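Local coordinates for protein nucleoporin NUP82 (Chaetomium thermophilum, PDB 5CWW) that probably serves as a structural component of the nuclear pore complex and may also act as a docking partner for nuclear transport factors, at residues Ala50-Val58 against Ile64-Leu72; Glu332-Lys343 against Glu355-Pro363. All coordinates share one frame; numbering follows the deposited sequence.

How the contacts relate
Both contacts lie in the N-terminal beta-propeller part of NUP82 and come one after the other along the chain, contact 1 closing before contact 2 opens. Contact 1 is a buried hairpin inside a regular four-stranded blade. Contact 2 belongs to an insertion between strands 281-284 and 369-370 of a later blade, where a helix and its exit loop pack on a strand and the proline-containing run that follows it, partly open to solvent. The centres of contacts 1 and 2 are 40 Å apart and their nearest atoms about 22 Å. One therefore belongs to the repeating framework of the domain, the other to an elaboration of it. Neither is touched by another protein chain of the assembly.

Contact 1: residues Ala50-Val58 against Ile64-Leu72; sequences ARRGTEIFV and IRWGDLAQL
E55 to V58 pair with R65 to D68 as the central antiparallel hairpin of a four-stranded blade in the beta-propeller. I56 with G67 and V58 with R65 are the hydrogen-bonded pairs, each held by two backbone bonds; the shortest runs from R65 N to V58 O (2.8 Å). E55 with D68 and F57 with W66 are non-hydrogen-bonded pairs, and all four of these side chains leave from the same face of the sheet.

On that face the F57 and W66 rings run alongside each other in the same direction. Their planes are only 5° apart, a near-parallel ring pair slid so far that the rings barely overlap, with 4.4 Å between the centroids of the F57 ring and the W66 five-membered ring. F57 CE2 sits 3.4 Å from W66 CD1. With W66 CG anti to the backbone N (chi1 -179°), the indole is carried alongside F57 and its N-H edge faces E55. M122 of strand 119-122 also packs against F57.

The polar centre of this face is E55. E55 OE1 takes W66 NE1, which lies 3.1 Å away with the oxygen in the indole plane, and R52 NE at 2.7 Å, a salt bridge within the 50-58 segment, the two donors coming from opposite faces of the carboxylate. E55 OE2 bonds S145 OG, while the R52 guanidinium also reaches the carbonyls of Q126 and P143. With an alanine here, the indole N-H and the R52 charge would probably both be left without their shared acceptor.

Where strand gives way to helix, L69 N bonds T54 O nearly straight (170°). D68 is the N-cap: its OD1 accepts A70 N at 2.8 Å, nearly along the C-O axis, and T54 OG1 at 2.9 Å from above the carboxylate plane.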
# COMPACT_ATOMS: atom_id res chain seq x y z
N ALA B 50 -7.92 -3.43 -17.31
CA ALA B 50 -7.19 -2.17 -17.40
C ALA B 50 -7.53 -1.50 -18.73
O ALA B 50 -8.05 -2.16 -19.63
CB ALA B 50 -5.69 -2.40 -17.29
N ARG B 51 -7.24 -0.21 -18.85
CA ARG B 51 -7.66 0.54 -20.04
C ARG B 51 -6.72 1.68 -20.41
O ARG B 51 -5.94 2.17 -19.59
CB ARG B 51 -9.05 1.13 -19.82
CG ARG B 51 -9.10 2.22 -18.75
CD ARG B 51 -10.44 2.91 -18.72
NE ARG B 51 -10.62 3.84 -19.84
CZ ARG B 51 -10.31 5.14 -19.81
NH1 ARG B 51 -9.79 5.69 -18.72
NH2 ARG B 51 -10.51 5.88 -20.89
N ARG B 52 -6.83 2.10 -21.66
CA ARG B 52 -6.24 3.34 -22.14
C ARG B 52 -7.14 3.86 -23.25
O ARG B 52 -7.38 3.16 -24.24
CB ARG B 52 -4.80 3.13 -22.63
CG ARG B 52 -4.63 2.10 -23.74
CD ARG B 52 -3.17 1.96 -24.14
NE ARG B 52 -3.02 1.19 -25.37
CZ ARG B 52 -1.86 0.99 -25.99
NH1 ARG B 52 -0.74 1.50 -25.49
NH2 ARG B 52 -1.81 0.28 -27.10
N GLY B 53 -7.66 5.07 -23.07
CA GLY B 53 -8.67 5.59 -23.98
C GLY B 53 -9.84 4.62 -24.06
O GLY B 53 -10.42 4.26 -23.03
N THR B 54 -10.17 4.19 -25.27
CA THR B 54 -11.26 3.24 -25.48
C THR B 54 -10.78 1.79 -25.56
O THR B 54 -11.58 0.87 -25.72
CB THR B 54 -12.05 3.58 -26.76
OG1 THR B 54 -11.16 3.59 -27.88
CG2 THR B 54 -12.72 4.93 -26.63
N GLU B 55 -9.47 1.60 -25.44
CA GLU B 55 -8.90 0.25 -25.42
C GLU B 55 -8.97 -0.33 -24.01
O GLU B 55 -8.82 0.39 -23.03
CB GLU B 55 -7.44 0.26 -25.90
CG GLU B 55 -7.24 0.70 -27.34
CD GLU B 55 -5.79 0.61 -27.77
OE1 GLU B 55 -4.95 0.13 -26.98
OE2 GLU B 55 -5.48 1.02 -28.92
N ILE B 56 -9.18 -1.64 -23.93
CA ILE B 56 -9.17 -2.33 -22.64
C ILE B 56 -8.36 -3.62 -22.73
O ILE B 56 -8.23 -4.22 -23.79
CB ILE B 56 -10.60 -2.65 -22.14
CG1 ILE B 56 -11.32 -3.60 -23.10
CG2 ILE B 56 -11.39 -1.37 -21.95
CD1 ILE B 56 -12.62 -4.15 -22.55
N PHE B 57 -7.82 -4.03 -21.58
CA PHE B 57 -7.04 -5.26 -21.47
C PHE B 57 -7.68 -6.14 -20.40
O PHE B 57 -7.79 -5.73 -19.25
CB PHE B 57 -5.59 -4.95 -21.12
CG PHE B 57 -4.90 -4.08 -22.13
CD1 PHE B 57 -5.09 -2.70 -22.12
CD2 PHE B 57 -4.07 -4.63 -23.09
CE1 PHE B 57 -4.46 -1.90 -23.05
CE2 PHE B 57 -3.43 -3.83 -24.02
CZ PHE B 57 -3.63 -2.46 -24.00
N VAL B 58 -8.11 -7.33 -20.80
CA VAL B 58 -8.88 -8.21 -19.92
C VAL B 58 -8.13 -9.50 -19.64
O VAL B 58 -7.97 -10.35 -20.53
CB VAL B 58 -10.25 -8.54 -20.54
CG1 VAL B 58 -11.09 -9.36 -19.56
CG2 VAL B 58 -10.98 -7.26 -20.94
N ILE B 64 -4.04 -12.21 -21.80
CA ILE B 64 -4.70 -10.92 -21.77
C ILE B 64 -5.41 -10.66 -23.09
O ILE B 64 -4.78 -10.67 -24.15
CB ILE B 64 -3.70 -9.77 -21.50
CG1 ILE B 64 -2.91 -10.04 -20.21
CG2 ILE B 64 -4.44 -8.43 -21.40
CD1 ILE B 64 -1.77 -9.07 -19.98
N ARG B 65 -6.72 -10.44 -23.03
CA ARG B 65 -7.51 -10.19 -24.23
C ARG B 65 -7.62 -8.69 -24.49
O ARG B 65 -8.14 -7.94 -23.67
CB ARG B 65 -8.89 -10.83 -24.10
CG ARG B 65 -8.81 -12.33 -23.91
CD ARG B 65 -10.17 -12.99 -23.80
NE ARG B 65 -10.04 -14.44 -23.69
CZ ARG B 65 -10.92 -15.23 -23.09
NH1 ARG B 65 -12.01 -14.73 -22.54
NH2 ARG B 65 -10.70 -16.54 -23.05
N TRP B 66 -7.10 -8.28 -25.64
CA TRP B 66 -6.97 -6.87 -26.00
C TRP B 66 -8.04 -6.47 -27.02
O TRP B 66 -8.26 -7.18 -28.00
CB TRP B 66 -5.57 -6.63 -26.57
CG TRP B 66 -5.29 -5.22 -26.96
CD1 TRP B 66 -5.80 -4.08 -26.40
CD2 TRP B 66 -4.41 -4.79 -28.01
NE1 TRP B 66 -5.29 -2.97 -27.04
CE2 TRP B 66 -4.44 -3.38 -28.03
CE3 TRP B 66 -3.60 -5.47 -28.93
CZ2 TRP B 66 -3.69 -2.64 -28.94
CZ3 TRP B 66 -2.87 -4.73 -29.84
CH2 TRP B 66 -2.91 -3.33 -29.83
N GLY B 67 -8.69 -5.34 -26.79
CA GLY B 67 -9.72 -4.87 -27.70
C GLY B 67 -10.08 -3.40 -27.57
O GLY B 67 -9.98 -2.82 -26.49
N ASP B 68 -10.48 -2.81 -28.69
CA ASP B 68 -10.95 -1.43 -28.72
C ASP B 68 -12.48 -1.42 -28.73
O ASP B 68 -13.11 -1.95 -29.65
CB ASP B 68 -10.40 -0.70 -29.95
CG ASP B 68 -10.64 0.80 -29.91
OD1 ASP B 68 -11.75 1.23 -29.54
OD2 ASP B 68 -9.70 1.56 -30.23
N LEU B 69 -13.07 -0.80 -27.71
CA LEU B 69 -14.52 -0.79 -27.56
C LEU B 69 -15.21 -0.01 -28.68
O LEU B 69 -16.35 -0.32 -29.04
CB LEU B 69 -14.91 -0.18 -26.21
CG LEU B 69 -14.42 -0.93 -24.97
CD1 LEU B 69 -14.87 -0.20 -23.71
CD2 LEU B 69 -14.91 -2.37 -24.95
N ALA B 70 -14.52 0.98 -29.24
CA ALA B 70 -15.08 1.78 -30.32
C ALA B 70 -15.29 0.93 -31.57
O ALA B 70 -16.37 0.92 -32.15
CB ALA B 70 -14.17 2.96 -30.63
N GLN B 71 -14.24 0.21 -31.97
CA GLN B 71 -14.29 -0.61 -33.17
C GLN B 71 -15.26 -1.78 -32.99
O GLN B 71 -16.02 -2.11 -33.90
CB GLN B 71 -12.90 -1.13 -33.53
CG GLN B 71 -11.85 -0.02 -33.69
CD GLN B 71 -10.47 -0.56 -34.01
OE1 GLN B 71 -10.32 -1.67 -34.52
NE2 GLN B 71 -9.45 0.24 -33.72
N LEU B 72 -15.22 -2.41 -31.82
CA LEU B 72 -16.11 -3.54 -31.53
C LEU B 72 -17.57 -3.10 -31.54
O LEU B 72 -18.46 -3.88 -31.91
CB LEU B 72 -15.76 -4.16 -30.18
CG LEU B 72 -14.41 -4.88 -30.12
CD1 LEU B 72 -14.00 -5.11 -28.68
CD2 LEU B 72 -14.46 -6.19 -30.89

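Contact 2: residues Glu332-Lys343 against Glu355-Pro363; sequences EWMSEIDNQEPK and EVYTRPSRP
Q340 OE1 accepts the backbone N-H of T358 at 2.7 Å, in a fairly straight bond (161°) that ties the loop after helix 321-338 to the end of strand 354-358. Both elements belong to the insertion between strands 281-284 and 369-370 of a propeller blade; the contact is structural packing of the helix end and exit loop on that strand and the proline-containing run after it. Q340 holds CG anti to its own backbone N (chi1 -176°) and stays extended beyond it, which carries the amide across to the strand. Q340 NE2 donates to E336 O at 3.1 Å, which fixes which way round the amide lies.

Further along the loop, K343 and V356 form an antiparallel hydrogen-bonded pair, bonded both ways. Just before it P342 lies flat on Y357, its CB 3.8 Å from the ring centroid in a CH-pi contact over the face. The hydroxyl of Y357 donates to E355 OE1 at 2.9 Å.

On the helix, P360 CG likewise stands 3.6 Å from the centroid of the W333 five-membered ring, a further CH-pi contact. I337 CD1 covers the same face, while E336 CB rests 3.5 Å from P360 CB.

The charged edge of the contact is looser. E336 bends at chi2 (-93°), which brings OE1 to S361 N in a weak bond and OE2 over the face of the R362 guanidinium. E336 OE2 lies 3.5 Å from R362 NE, but no N-H points at the oxygen, so this salt bridge rests on charge alone.

W333 also meets the rings of W450 and W267. On the strand side Y357 pairs through its backbone with W292 of strand 291-292, while its side chain and that of M334 pack on helix 298-315.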
# COMPACT_ATOMS: atom_id res chain seq x y z
N GLU B 332 16.82 20.91 4.78
CA GLU B 332 18.00 20.23 4.26
C GLU B 332 17.67 19.49 2.97
O GLU B 332 18.42 19.54 2.00
CB GLU B 332 18.55 19.26 5.31
CG GLU B 332 19.88 18.64 4.96
CD GLU B 332 20.46 17.82 6.09
OE1 GLU B 332 19.83 17.76 7.17
OE2 GLU B 332 21.56 17.24 5.91
N TRP B 333 16.52 18.82 2.97
CA TRP B 333 16.01 18.14 1.78
C TRP B 333 15.86 19.11 0.61
O TRP B 333 16.31 18.83 -0.50
CB TRP B 333 14.67 17.47 2.11
CG TRP B 333 14.07 16.67 0.99
CD1 TRP B 333 14.35 15.38 0.67
CD2 TRP B 333 13.07 17.11 0.07
NE1 TRP B 333 13.59 14.98 -0.40
CE2 TRP B 333 12.80 16.03 -0.79
CE3 TRP B 333 12.38 18.31 -0.12
CZ2 TRP B 333 11.87 16.11 -1.82
CZ3 TRP B 333 11.46 18.39 -1.15
CH2 TRP B 333 11.21 17.30 -1.98
N MET B 334 15.23 20.25 0.87
CA MET B 334 14.98 21.25 -0.17
C MET B 334 16.27 21.87 -0.70
O MET B 334 16.35 22.21 -1.88
CB MET B 334 14.06 22.35 0.36
CG MET B 334 13.72 23.43 -0.66
SD MET B 334 12.98 22.78 -2.17
CE MET B 334 11.44 22.13 -1.55
N SER B 335 17.27 22.03 0.16
CA SER B 335 18.52 22.67 -0.23
C SER B 335 19.23 21.84 -1.30
O SER B 335 19.99 22.38 -2.11
CB SER B 335 19.44 22.86 0.98
OG SER B 335 19.99 21.62 1.40
N GLU B 336 18.99 20.54 -1.31
CA GLU B 336 19.54 19.66 -2.33
C GLU B 336 18.88 19.93 -3.68
O GLU B 336 19.45 19.61 -4.73
CB GLU B 336 19.33 18.19 -1.94
CG GLU B 336 20.00 17.79 -0.63
CD GLU B 336 21.39 17.23 -0.83
OE1 GLU B 336 21.54 16.27 -1.61
OE2 GLU B 336 22.34 17.74 -0.19
N ILE B 337 17.69 20.51 -3.66
CA ILE B 337 16.94 20.79 -4.88
C ILE B 337 17.24 22.19 -5.41
O ILE B 337 17.31 22.40 -6.62
CB ILE B 337 15.42 20.63 -4.65
CG1 ILE B 337 15.12 19.20 -4.17
CG2 ILE B 337 14.65 20.93 -5.93
CD1 ILE B 337 13.67 18.97 -3.77
N ASP B 338 17.40 23.16 -4.51
CA ASP B 338 17.71 24.53 -4.91
C ASP B 338 19.07 24.61 -5.61
O ASP B 338 19.22 25.30 -6.62
CB ASP B 338 17.70 25.46 -3.69
CG ASP B 338 16.32 25.63 -3.10
OD1 ASP B 338 15.33 25.59 -3.86
OD2 ASP B 338 16.22 25.81 -1.86
N ASN B 339 20.04 23.89 -5.07
CA ASN B 339 21.39 23.86 -5.62
C ASN B 339 21.53 22.77 -6.68
O ASN B 339 22.56 22.10 -6.77
CB ASN B 339 22.42 23.64 -4.51
CG ASN B 339 22.38 24.72 -3.45
OD1 ASN B 339 22.15 25.89 -3.76
ND2 ASN B 339 22.59 24.33 -2.20
N GLN B 340 20.48 22.59 -7.47
CA GLN B 340 20.43 21.55 -8.48
C GLN B 340 19.84 22.08 -9.79
O GLN B 340 18.78 22.69 -9.79
CB GLN B 340 19.62 20.36 -7.97
CG GLN B 340 19.58 19.17 -8.92
CD GLN B 340 18.68 18.05 -8.42
OE1 GLN B 340 18.03 17.37 -9.21
NE2 GLN B 340 18.65 17.84 -7.11
N GLU B 341 20.55 21.84 -10.88
CA GLU B 341 20.07 22.23 -12.21
C GLU B 341 19.33 21.05 -12.83
O GLU B 341 19.92 19.99 -13.04
CB GLU B 341 21.23 22.66 -13.10
CG GLU B 341 21.89 23.97 -12.70
CD GLU B 341 20.95 25.16 -12.84
OE1 GLU B 341 21.15 26.16 -12.12
OE2 GLU B 341 20.02 25.09 -13.67
N PRO B 342 18.04 21.23 -13.14
CA PRO B 342 17.26 20.12 -13.69
C PRO B 342 17.66 19.75 -15.11
O PRO B 342 17.84 20.64 -15.95
CB PRO B 342 15.82 20.64 -13.64
CG PRO B 342 15.96 22.11 -13.76
CD PRO B 342 17.23 22.46 -13.05
N LYS B 343 17.79 18.46 -15.37
CA LYS B 343 18.09 17.98 -16.71
C LYS B 343 16.83 17.85 -17.54
O LYS B 343 15.73 17.63 -17.02
CB LYS B 343 18.84 16.64 -16.65
CG LYS B 343 20.21 16.75 -15.98
CD LYS B 343 20.70 15.40 -15.47
CE LYS B 343 21.27 14.57 -16.61
NZ LYS B 343 22.56 15.12 -17.12
N GLU B 355 11.56 18.95 -17.03
CA GLU B 355 12.59 18.99 -15.99
C GLU B 355 12.71 17.67 -15.24
O GLU B 355 11.71 17.06 -14.85
CB GLU B 355 12.28 20.12 -15.01
CG GLU B 355 12.30 21.50 -15.64
CD GLU B 355 12.07 22.61 -14.63
OE1 GLU B 355 11.66 22.30 -13.48
OE2 GLU B 355 12.30 23.79 -14.97
N VAL B 356 13.95 17.24 -15.02
CA VAL B 356 14.24 16.02 -14.29
C VAL B 356 15.23 16.31 -13.17
O VAL B 356 16.33 16.79 -13.41
CB VAL B 356 14.81 14.92 -15.20
CG1 VAL B 356 15.08 13.64 -14.41
CG2 VAL B 356 13.87 14.64 -16.36
N TYR B 357 14.81 16.01 -11.94
CA TYR B 357 15.65 16.20 -10.76
C TYR B 357 16.10 14.85 -10.21
O TYR B 357 15.49 13.82 -10.51
CB TYR B 357 14.90 16.97 -9.68
CG TYR B 357 14.48 18.37 -10.07
CD1 TYR B 357 13.34 18.58 -10.83
CD2 TYR B 357 15.22 19.48 -9.67
CE1 TYR B 357 12.94 19.86 -11.18
CE2 TYR B 357 14.83 20.76 -10.02
CZ TYR B 357 13.69 20.94 -10.78
OH TYR B 357 13.31 22.21 -11.13
N THR B 358 17.15 14.87 -9.41
CA THR B 358 17.59 13.68 -8.69
C THR B 358 17.08 13.75 -7.26
O THR B 358 16.82 14.84 -6.75
CB THR B 358 19.12 13.52 -8.69
OG1 THR B 358 19.69 14.47 -7.78
CG2 THR B 358 19.69 13.75 -10.08
N ARG B 359 16.93 12.60 -6.63
CA ARG B 359 16.47 12.56 -5.25
C ARG B 359 17.52 13.16 -4.33
O ARG B 359 18.70 12.84 -4.46
CB ARG B 359 16.17 11.12 -4.81
CG ARG B 359 15.54 11.02 -3.43
CD ARG B 359 15.96 9.74 -2.73
NE ARG B 359 15.48 8.55 -3.44
CZ ARG B 359 16.25 7.65 -4.04
NH1 ARG B 359 17.57 7.77 -4.06
NH2 ARG B 359 15.69 6.61 -4.64
N PRO B 360 17.11 14.06 -3.42
CA PRO B 360 18.05 14.51 -2.39
C PRO B 360 18.62 13.34 -1.60
O PRO B 360 17.89 12.40 -1.30
CB PRO B 360 17.18 15.40 -1.50
CG PRO B 360 16.13 15.93 -2.41
CD PRO B 360 15.84 14.80 -3.36
N SER B 361 19.91 13.40 -1.29
CA SER B 361 20.56 12.35 -0.52
C SER B 361 20.45 12.63 0.97
O SER B 361 20.51 11.71 1.79
CB SER B 361 22.03 12.22 -0.92
OG SER B 361 22.15 11.72 -2.24
N ARG B 362 20.30 13.90 1.32
CA ARG B 362 20.11 14.31 2.71
C ARG B 362 18.65 14.68 2.95
O ARG B 362 17.99 15.16 2.03
CB ARG B 362 21.02 15.48 3.07
CG ARG B 362 22.47 15.29 2.66
CD ARG B 362 23.28 16.56 2.88
NE ARG B 362 24.59 16.49 2.24
CZ ARG B 362 25.48 17.47 2.26
NH1 ARG B 362 25.21 18.61 2.88
NH2 ARG B 362 26.65 17.32 1.65
N PRO B 363 18.14 14.48 4.17
CA PRO B 363 18.82 13.90 5.34
C PRO B 363 19.08 12.40 5.17
O PRO B 363 19.98 11.86 5.82
CB PRO B 363 17.83 14.14 6.49
CG PRO B 363 16.85 15.15 5.98
CD PRO B 363 16.78 14.93 4.51